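Local structure of YfdX protein (Salmonella enterica I, 6A02) at residues A43-A48 with L147-N151; W61-K66 with H77-I81. The protein has no settled biochemical activity but is linked to antibiotic stress and virulence in Salmonella Typhi. The contacts are given in a common frame with arbitrary orientation. Where two conformers were deposited one is given. Numbering follows the deposited sequence.

Contact 1 of 2, residues A43-A48 with L147-N151; sequences AEQLAA and LSLMN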
ATOM      1  N   ALA A  43     -23.393  -9.741  -4.946  1.00  9.58           N
ATOM      2  CA  ALA A  43     -22.485  -9.849  -3.809  1.00  9.06           C
ATOM      3  C   ALA A  43     -22.603 -11.209  -3.137  1.00  8.50           C
ATOM      4  O   ALA A  43     -21.596 -11.811  -2.748  1.00  9.45           O
ATOM      5  CB  ALA A  43     -22.767  -8.742  -2.803  1.00 10.97           C
ATOM      6  N   GLU A  44     -23.828 -11.719  -2.999  1.00  8.72           N
ATOM      7  CA  GLU A  44     -24.000 -13.041  -2.406  1.00  8.97           C
ATOM      8  C   GLU A  44     -23.381 -14.125  -3.272  1.00  7.93           C
ATOM      9  O   GLU A  44     -22.761 -15.058  -2.747  1.00 10.20           O
ATOM     10  CB  GLU A  44     -25.483 -13.319  -2.159  1.00 12.27           C
ATOM     11  CG  GLU A  44     -26.084 -12.405  -1.112  1.00 11.65           C
ATOM     12  CD  GLU A  44     -27.550 -12.657  -0.866  1.00 15.83           C
ATOM     13  OE1 GLU A  44     -28.100 -13.569  -1.517  1.00 20.27           O
ATOM     14  OE2 GLU A  44     -28.142 -11.928  -0.030  1.00 19.19           O
ATOM     15  N   GLN A  45     -23.531 -14.016  -4.599  1.00  8.85           N
ATOM     16  CA  GLN A  45     -22.933 -14.999  -5.498  1.00 11.09           C
ATOM     17  C   GLN A  45     -21.419 -15.018  -5.355  1.00 10.04           C
ATOM     18  O   GLN A  45     -20.801 -16.088  -5.315  1.00 10.01           O
ATOM     19  CB  GLN A  45     -23.310 -14.690  -6.948  1.00 12.18           C
ATOM     20  CG  GLN A  45     -24.776 -14.942  -7.304  1.00 15.69           C
ATOM     21  CD  GLN A  45     -25.090 -14.618  -8.761  1.00 21.59           C
ATOM     22  OE1 GLN A  45     -24.523 -13.691  -9.344  1.00 28.54           O
ATOM     23  NE2 GLN A  45     -25.983 -15.399  -9.360  1.00 24.53           N
ATOM     24  N   LEU A  46     -20.805 -13.836  -5.258  1.00  9.43           N
ATOM     25  CA  LEU A  46     -19.352 -13.754  -5.159  1.00 12.32           C
ATOM     26  C   LEU A  46     -18.860 -14.274  -3.814  1.00  9.24           C
ATOM     27  O   LEU A  46     -17.854 -14.991  -3.747  1.00  9.77           O
ATOM     28  CB  LEU A  46     -18.915 -12.303  -5.377  1.00 10.30           C
ATOM     29  CG  LEU A  46     -19.069 -11.812  -6.816  1.00  9.53           C
ATOM     30  CD1 LEU A  46     -19.122 -10.299  -6.861  1.00 12.59           C
ATOM     31  CD2 LEU A  46     -17.935 -12.328  -7.682  1.00 13.68           C
ATOM     32  N   ALA A  47     -19.567 -13.944  -2.734  1.00  9.37           N
ATOM     33  CA  ALA A  47     -19.192 -14.458  -1.421  1.00  9.79           C
ATOM     34  C   ALA A  47     -19.395 -15.965  -1.346  1.00 10.39           C
ATOM     35  O   ALA A  47     -18.600 -16.671  -0.714  1.00  9.69           O
ATOM     36  CB  ALA A  47     -19.974 -13.738  -0.319  1.00  9.21           C
ATOM     37  N   ALA A  48     -20.442 -16.477  -2.000  1.00 10.74           N
ATOM     38  CA  ALA A  48     -20.650 -17.921  -2.042  1.00 11.54           C
ATOM     39  C   ALA A  48     -19.522 -18.616  -2.784  1.00 11.46           C
ATOM     40  O   ALA A  48     -19.077 -19.697  -2.379  1.00 12.86           O
ATOM     41  CB  ALA A  48     -22.000 -18.247  -2.677  1.00 10.10           C
ATOM     42  N   LEU A 147     -22.131 -13.996   4.576  1.00  9.82           N
ATOM     43  CA  LEU A 147     -23.253 -14.547   3.817  1.00 10.19           C
ATOM     44  C   LEU A 147     -24.504 -14.631   4.682  1.00 11.98           C
ATOM     45  O   LEU A 147     -25.605 -14.277   4.234  1.00 11.35           O
ATOM     46  CB  LEU A 147     -22.891 -15.921   3.260  1.00 12.38           C
ATOM     47  CG  LEU A 147     -22.108 -15.933   1.957  1.00 16.33           C
ATOM     48  CD1 LEU A 147     -21.568 -17.329   1.705  1.00 15.46           C
ATOM     49  CD2 LEU A 147     -22.992 -15.461   0.808  1.00 14.05           C
ATOM     50  N   SER A 148     -24.352 -15.075   5.933  1.00 11.44           N
ATOM     51  CA  SER A 148     -25.495 -15.132   6.839  1.00 13.09           C
ATOM     52  C   SER A 148     -26.098 -13.750   7.053  1.00 13.53           C
ATOM     53  O   SER A 148     -27.324 -13.589   7.062  1.00 12.95           O
ATOM     54  CB  SER A 148     -25.060 -15.737   8.171  1.00 13.35           C
ATOM     55  OG  SER A 148     -24.650 -17.087   8.012  0.55 17.46           O
ATOM     56  N   LEU A 149     -25.250 -12.736   7.235  1.00 10.88           N
ATOM     57  CA  LEU A 149     -25.751 -11.374   7.373  1.00 10.53           C
ATOM     58  C   LEU A 149     -26.458 -10.916   6.105  1.00 11.85           C
ATOM     59  O   LEU A 149     -27.489 -10.232   6.173  1.00 12.04           O
ATOM     60  CB  LEU A 149     -24.597 -10.427   7.722  1.00 10.97           C
ATOM     61  CG  LEU A 149     -24.012 -10.635   9.119  1.00 10.74           C
ATOM     62  CD1 LEU A 149     -22.658  -9.943   9.254  1.00 10.69           C
ATOM     63  CD2 LEU A 149     -24.975 -10.122  10.189  1.00 14.51           C
ATOM     64  N   MET A 150     -25.922 -11.280   4.933  1.00 11.18           N
ATOM     65  CA  MET A 150     -26.602 -10.949   3.685  1.00 11.17           C
ATOM     66  C   MET A 150     -27.972 -11.619   3.613  1.00 12.42           C
ATOM     67  O   MET A 150     -28.955 -10.984   3.209  1.00 12.74           O
ATOM     68  CB  MET A 150     -25.738 -11.329   2.485  1.00 11.74           C
ATOM     69  CG  MET A 150     -24.464 -10.480   2.351  1.00 10.51           C
ATOM     70  SD  MET A 150     -23.533 -10.969   0.882  1.00 12.54           S
ATOM     71  CE  MET A 150     -21.863 -10.475   1.359  1.00 10.08           C
ATOM     72  N   ASN A 151     -28.063 -12.885   4.025  1.00 13.18           N
ATOM     73  CA  ASN A 151     -29.363 -13.558   4.051  1.00 11.82           C
ATOM     74  C   ASN A 151     -30.346 -12.800   4.930  1.00 13.47           C
ATOM     75  O   ASN A 151     -31.550 -12.738   4.636  1.00 13.46           O
ATOM     76  CB  ASN A 151     -29.215 -14.989   4.575  1.00 14.68           C
ATOM     77  CG  ASN A 151     -28.442 -15.893   3.636  1.00 13.28           C
ATOM     78  OD1 ASN A 151     -28.333 -15.628   2.442  1.00 17.08           O
ATOM     79  ND2 ASN A 151     -27.902 -16.972   4.181  1.00 16.38           N
TER
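Two helices run nearly antiparallel here: the axes of 43-48 and 147-151 make an angle of 155° between their N-to-C directions and stay 10.3 Å apart at closest approach. Start at A43, the first residue of the segment. Its small methyl lies beside the sulfur of M150, with A43 CB 4.4 Å from M150 SD, while its carbonyl accepts a hydrogen bond from S31 of helix 19-36 as well as one from A47 N within the turn. E44 comes next and lies closest in backbone terms, its CA 6.4 Å from that of L147. Its side chain reaches along the outer side of the interface, bringing OE2 within 3.5 Å of M150 CB. The same OE2 is 3.5 Å from M150 O, but both are acceptors, so this is proximity without a bond. Q45 and L46 sit on the far side of the turn and make no contact with 147-151; L46 packs on S31 instead. A47 is the one residue of its segment whose CA-to-CB bond points at the partner helix, and its CB nestles between L147 CD2 at 3.7 Å and M150 CE at 4.1 Å. A turn on from E44, A48 offers its CA to L147 CD1 at 3.9 Å. M150, reaching inward in an extended conformation, also touches S31 and, on helix 155-167, A158 and L162. The small A43, A47 and A48 thus lie against L147 and M150 in a near-antiparallel helix pair, part of a local cluster of helices, 19-36, 40-54, 136-151 and 155-167, in a mixed alpha and beta protein.

Contact 2 of 2, residues W61-K66 with H77-I81; sequences WNLYVK and HYIRI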
ATOM      1  N   TRP A  61      -5.396 -28.420   2.710  1.00 11.48           N
ATOM      2  CA  TRP A  61      -5.010 -27.086   3.162  1.00 11.39           C
ATOM      3  C   TRP A  61      -3.682 -27.072   3.906  1.00 13.32           C
ATOM      4  O   TRP A  61      -3.035 -26.020   3.973  1.00 12.55           O
ATOM      5  CB  TRP A  61      -6.156 -26.466   3.969  1.00 13.41           C
ATOM      6  CG  TRP A  61      -7.334 -26.218   3.085  1.00 15.18           C
ATOM      7  CD1 TRP A  61      -8.467 -26.976   2.978  1.00 14.47           C
ATOM      8  CD2 TRP A  61      -7.470 -25.161   2.129  1.00 15.12           C
ATOM      9  NE1 TRP A  61      -9.305 -26.449   2.022  1.00 15.88           N
ATOM     10  CE2 TRP A  61      -8.717 -25.327   1.491  1.00 16.05           C
ATOM     11  CE3 TRP A  61      -6.660 -24.078   1.760  1.00 13.64           C
ATOM     12  CZ2 TRP A  61      -9.170 -24.456   0.499  1.00 16.54           C
ATOM     13  CZ3 TRP A  61      -7.115 -23.215   0.774  1.00 13.36           C
ATOM     14  CH2 TRP A  61      -8.354 -23.404   0.160  1.00 14.11           C
ATOM     15  N   ASN A  62      -3.241 -28.214   4.444  1.00 12.56           N
ATOM     16  CA  ASN A  62      -1.937 -28.276   5.096  1.00 13.35           C
ATOM     17  C   ASN A  62      -0.813 -27.852   4.162  1.00 10.95           C
ATOM     18  O   ASN A  62       0.214 -27.341   4.625  1.00 13.39           O
ATOM     19  CB  ASN A  62      -1.641 -29.705   5.574  1.00 14.48           C
ATOM     20  CG  ASN A  62      -2.661 -30.228   6.561  1.00 18.22           C
ATOM     21  OD1 ASN A  62      -2.708 -29.790   7.711  1.00 20.53           O
ATOM     22  ND2 ASN A  62      -3.472 -31.187   6.125  1.00 17.27           N
ATOM     23  N   LEU A  63      -0.983 -28.061   2.854  1.00 11.69           N
ATOM     24  CA  LEU A  63       0.087 -27.778   1.900  1.00 13.56           C
ATOM     25  C   LEU A  63       0.465 -26.303   1.863  1.00 13.40           C
ATOM     26  O   LEU A  63       1.588 -25.971   1.462  1.00 12.96           O
ATOM     27  CB  LEU A  63      -0.335 -28.204   0.493  1.00 13.77           C
ATOM     28  CG  LEU A  63      -0.628 -29.698   0.312  1.00 15.42           C
ATOM     29  CD1 LEU A  63      -1.053 -29.974  -1.118  1.00 19.27           C
ATOM     30  CD2 LEU A  63       0.601 -30.500   0.681  1.00 18.59           C
ATOM     31  N   TYR A  64      -0.438 -25.411   2.272  1.00 10.88           N
ATOM     32  CA  TYR A  64      -0.240 -23.976   2.106  1.00 11.48           C
ATOM     33  C   TYR A  64       0.120 -23.268   3.400  1.00 11.96           C
ATOM     34  O   TYR A  64       0.337 -22.053   3.388  1.00 11.06           O
ATOM     35  CB  TYR A  64      -1.496 -23.346   1.501  1.00 11.12           C
ATOM     36  CG  TYR A  64      -2.040 -24.139   0.345  1.00 10.69           C
ATOM     37  CD1 TYR A  64      -1.397 -24.141  -0.884  1.00 10.76           C
ATOM     38  CD2 TYR A  64      -3.190 -24.903   0.487  1.00 13.51           C
ATOM     39  CE1 TYR A  64      -1.897 -24.886  -1.948  1.00 13.64           C
ATOM     40  CE2 TYR A  64      -3.700 -25.643  -0.564  1.00 15.66           C
ATOM     41  CZ  TYR A  64      -3.050 -25.630  -1.774  1.00 16.41           C
ATOM     42  OH  TYR A  64      -3.554 -26.367  -2.824  1.00 20.49           O
ATOM     43  N   VAL A  65       0.209 -24.001   4.507  1.00 11.56           N
ATOM     44  CA  VAL A  65       0.388 -23.389   5.815  1.00 13.07           C
ATOM     45  C   VAL A  65       1.816 -22.882   5.977  1.00 15.51           C
ATOM     46  O   VAL A  65       2.791 -23.568   5.638  1.00 14.63           O
ATOM     47  CB  VAL A  65       0.013 -24.408   6.905  1.00 13.12           C
ATOM     48  CG1 VAL A  65       0.459 -23.931   8.268  1.00 15.30           C
ATOM     49  CG2 VAL A  65      -1.484 -24.661   6.886  1.00 14.47           C
ATOM     50  N   LYS A  66       1.947 -21.659   6.488  1.00 13.33           N
ATOM     51  CA  LYS A  66       3.236 -21.117   6.909  1.00 16.08           C
ATOM     52  C   LYS A  66       3.359 -21.432   8.393  1.00 20.70           C
ATOM     53  O   LYS A  66       2.796 -20.733   9.234  1.00 20.48           O
ATOM     54  CB  LYS A  66       3.281 -19.615   6.652  1.00 17.70           C
ATOM     55  CG  LYS A  66       4.606 -18.967   7.006  1.00 22.24           C
ATOM     56  CD  LYS A  66       4.940 -17.873   6.012  1.00 24.10           C
ATOM     57  CE  LYS A  66       6.280 -17.223   6.312  1.00 29.28           C
ATOM     58  NZ  LYS A  66       7.391 -18.200   6.345  1.00 34.21           N
ATOM     59  N   HIS A  77      -4.226 -20.990  11.401  1.00 12.49           N
ATOM     60  CA  HIS A  77      -2.928 -20.949  10.748  1.00 11.20           C
ATOM     61  C   HIS A  77      -3.004 -19.989   9.577  1.00  9.58           C
ATOM     62  O   HIS A  77      -4.047 -19.855   8.931  1.00 10.87           O
ATOM     63  CB  HIS A  77      -2.532 -22.335  10.229  1.00 15.89           C
ATOM     64  CG  HIS A  77      -2.406 -23.362  11.310  1.00 21.24           C
ATOM     65  ND1 HIS A  77      -1.227 -23.586  11.986  1.00 27.10           N
ATOM     66  CD2 HIS A  77      -3.317 -24.205  11.849  1.00 25.78           C
ATOM     67  CE1 HIS A  77      -1.413 -24.534  12.888  1.00 25.42           C
ATOM     68  NE2 HIS A  77      -2.673 -24.928  12.825  1.00 28.30           N
ATOM     69  N   TYR A  78      -1.879 -19.345   9.297  1.00  9.84           N
ATOM     70  CA  TYR A  78      -1.742 -18.571   8.072  1.00  8.80           C
ATOM     71  C   TYR A  78      -1.419 -19.487   6.901  1.00 10.78           C
ATOM     72  O   TYR A  78      -0.604 -20.410   7.026  1.00 10.80           O
ATOM     73  CB  TYR A  78      -0.595 -17.578   8.223  1.00  9.47           C
ATOM     74  CG  TYR A  78      -0.969 -16.316   8.944  1.00  9.56           C
ATOM     75  CD1 TYR A  78      -1.730 -15.339   8.308  1.00  9.51           C
ATOM     76  CD2 TYR A  78      -0.531 -16.074  10.246  1.00 13.78           C
ATOM     77  CE1 TYR A  78      -2.080 -14.167   8.953  1.00  9.77           C
ATOM     78  CE2 TYR A  78      -0.861 -14.889  10.906  1.00 12.85           C
ATOM     79  CZ  TYR A  78      -1.644 -13.946  10.253  1.00 10.62           C
ATOM     80  OH  TYR A  78      -1.985 -12.775  10.898  1.00 12.93           O
ATOM     81  N   ILE A  79      -2.047 -19.217   5.755  1.00  8.13           N
ATOM     82  CA  ILE A  79      -1.721 -19.887   4.501  1.00  8.75           C
ATOM     83  C   ILE A  79      -1.202 -18.880   3.479  1.00  9.20           C
ATOM     84  O   ILE A  79      -1.585 -17.702   3.471  1.00  9.35           O
ATOM     85  CB  ILE A  79      -2.898 -20.697   3.910  1.00  9.63           C
ATOM     86  CG1 ILE A  79      -4.095 -19.787   3.618  1.00  9.66           C
ATOM     87  CG2 ILE A  79      -3.269 -21.888   4.820  1.00 11.23           C
ATOM     88  CD1 ILE A  79      -5.086 -20.411   2.610  1.00 10.10           C
ATOM     89  N   ARG A  80      -0.333 -19.368   2.599  1.00  9.29           N
ATOM     90  CA  ARG A  80       0.248 -18.571   1.522  1.00  8.88           C
ATOM     91  C   ARG A  80      -0.732 -18.435   0.365  1.00  7.75           C
ATOM     92  O   ARG A  80      -1.265 -19.438  -0.126  1.00  9.08           O
ATOM     93  CB  ARG A  80       1.515 -19.255   0.997  1.00 10.08           C
ATOM     94  CG  ARG A  80       2.671 -19.278   1.987  1.00 11.66           C
ATOM     95  CD  ARG A  80       3.868 -20.060   1.444  1.00 13.43           C
ATOM     96  NE  ARG A  80       3.524 -21.469   1.332  1.00 14.97           N
ATOM     97  CZ  ARG A  80       3.702 -22.363   2.302  1.00 14.82           C
ATOM     98  NH1 ARG A  80       4.265 -22.010   3.457  1.00 14.55           N
ATOM     99  NH2 ARG A  80       3.320 -23.623   2.108  1.00 14.57           N
ATOM    100  N   ILE A  81      -0.952 -17.201  -0.096  1.00  8.10           N
ATOM    101  CA  ILE A  81      -1.821 -16.955  -1.240  1.00  8.02           C
ATOM    102  C   ILE A  81      -1.129 -16.264  -2.405  1.00  7.95           C
ATOM    103  O   ILE A  81      -1.700 -16.234  -3.506  1.00  9.59           O
ATOM    104  CB  ILE A  81      -3.129 -16.215  -0.862  1.00  8.59           C
ATOM    105  CG1 ILE A  81      -2.859 -14.748  -0.521  1.00  9.82           C
ATOM    106  CG2 ILE A  81      -3.827 -16.927   0.277  1.00 11.87           C
ATOM    107  CD1 ILE A  81      -4.129 -13.919  -0.360  1.00 12.28           C
TER
HETATM  108  O   HOH W   1       3.841 -25.659   3.911  1.00 29.46           O
HETATM  109  O   HOH W   2       0.522 -20.330  10.626  1.00 14.83           O
HETATM  110  O   HOH W   3       6.334 -19.985   3.689  1.00 23.46           O
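Backbone pairing is brief but well made: K66 N donates to Y78 O at 2.9 Å, and R80 N donates to Y64 O, also at 2.9 Å. Between these bonds V65 and I79 form an antiparallel non-hydrogen-bonded pair, CA to CA 4.3 Å, with V65 CG2 3.9 Å from I79 CG2. Water 2 extends the pairing, donating to K66 O and accepting from Y78 N. The R80 guanidinium serves the V65 carbonyl, directly and through water 1: NH1 gives a weak bond to V65 O (3.1 Å) and a better one to water 3, while NH2 donates to water 1, which in turn donates to V65 O. Its NE is taken by the carbonyl of K16. K66 NZ, only weakly held by water 3, has its main partner in D68, a salt bridge. W61 sets CZ3 against I79 CD1 at 3.9 Å and spends its NE1 on D56 O. The 3-10 turn 61-64 thus leads into a short, weakly bonded strand paired antiparallel with strand 77-89, an outer strand of the three-stranded sheet within this chain.

Contact 2 is nested in the chain between the two halves of contact 1, and strand 65-66 follows helix 40-54 after the 3-10 segment 61-64. Their centres are 24 Å apart and their nearest atoms about 11 Å, so they do not touch. Both are partly buried, but contact 1 lies farther out, about 23 Å from the chain centre against 10 Å for contact 2. They share no helix or strand, though helix 19-36 packs against both. Contact 1 joins helix to helix through apolar side chains; contact 2 joins a turn and a short, weakly bonded strand to the sheet through backbone bonds, arginine and water, and buries more surface, 469 against 286 Å².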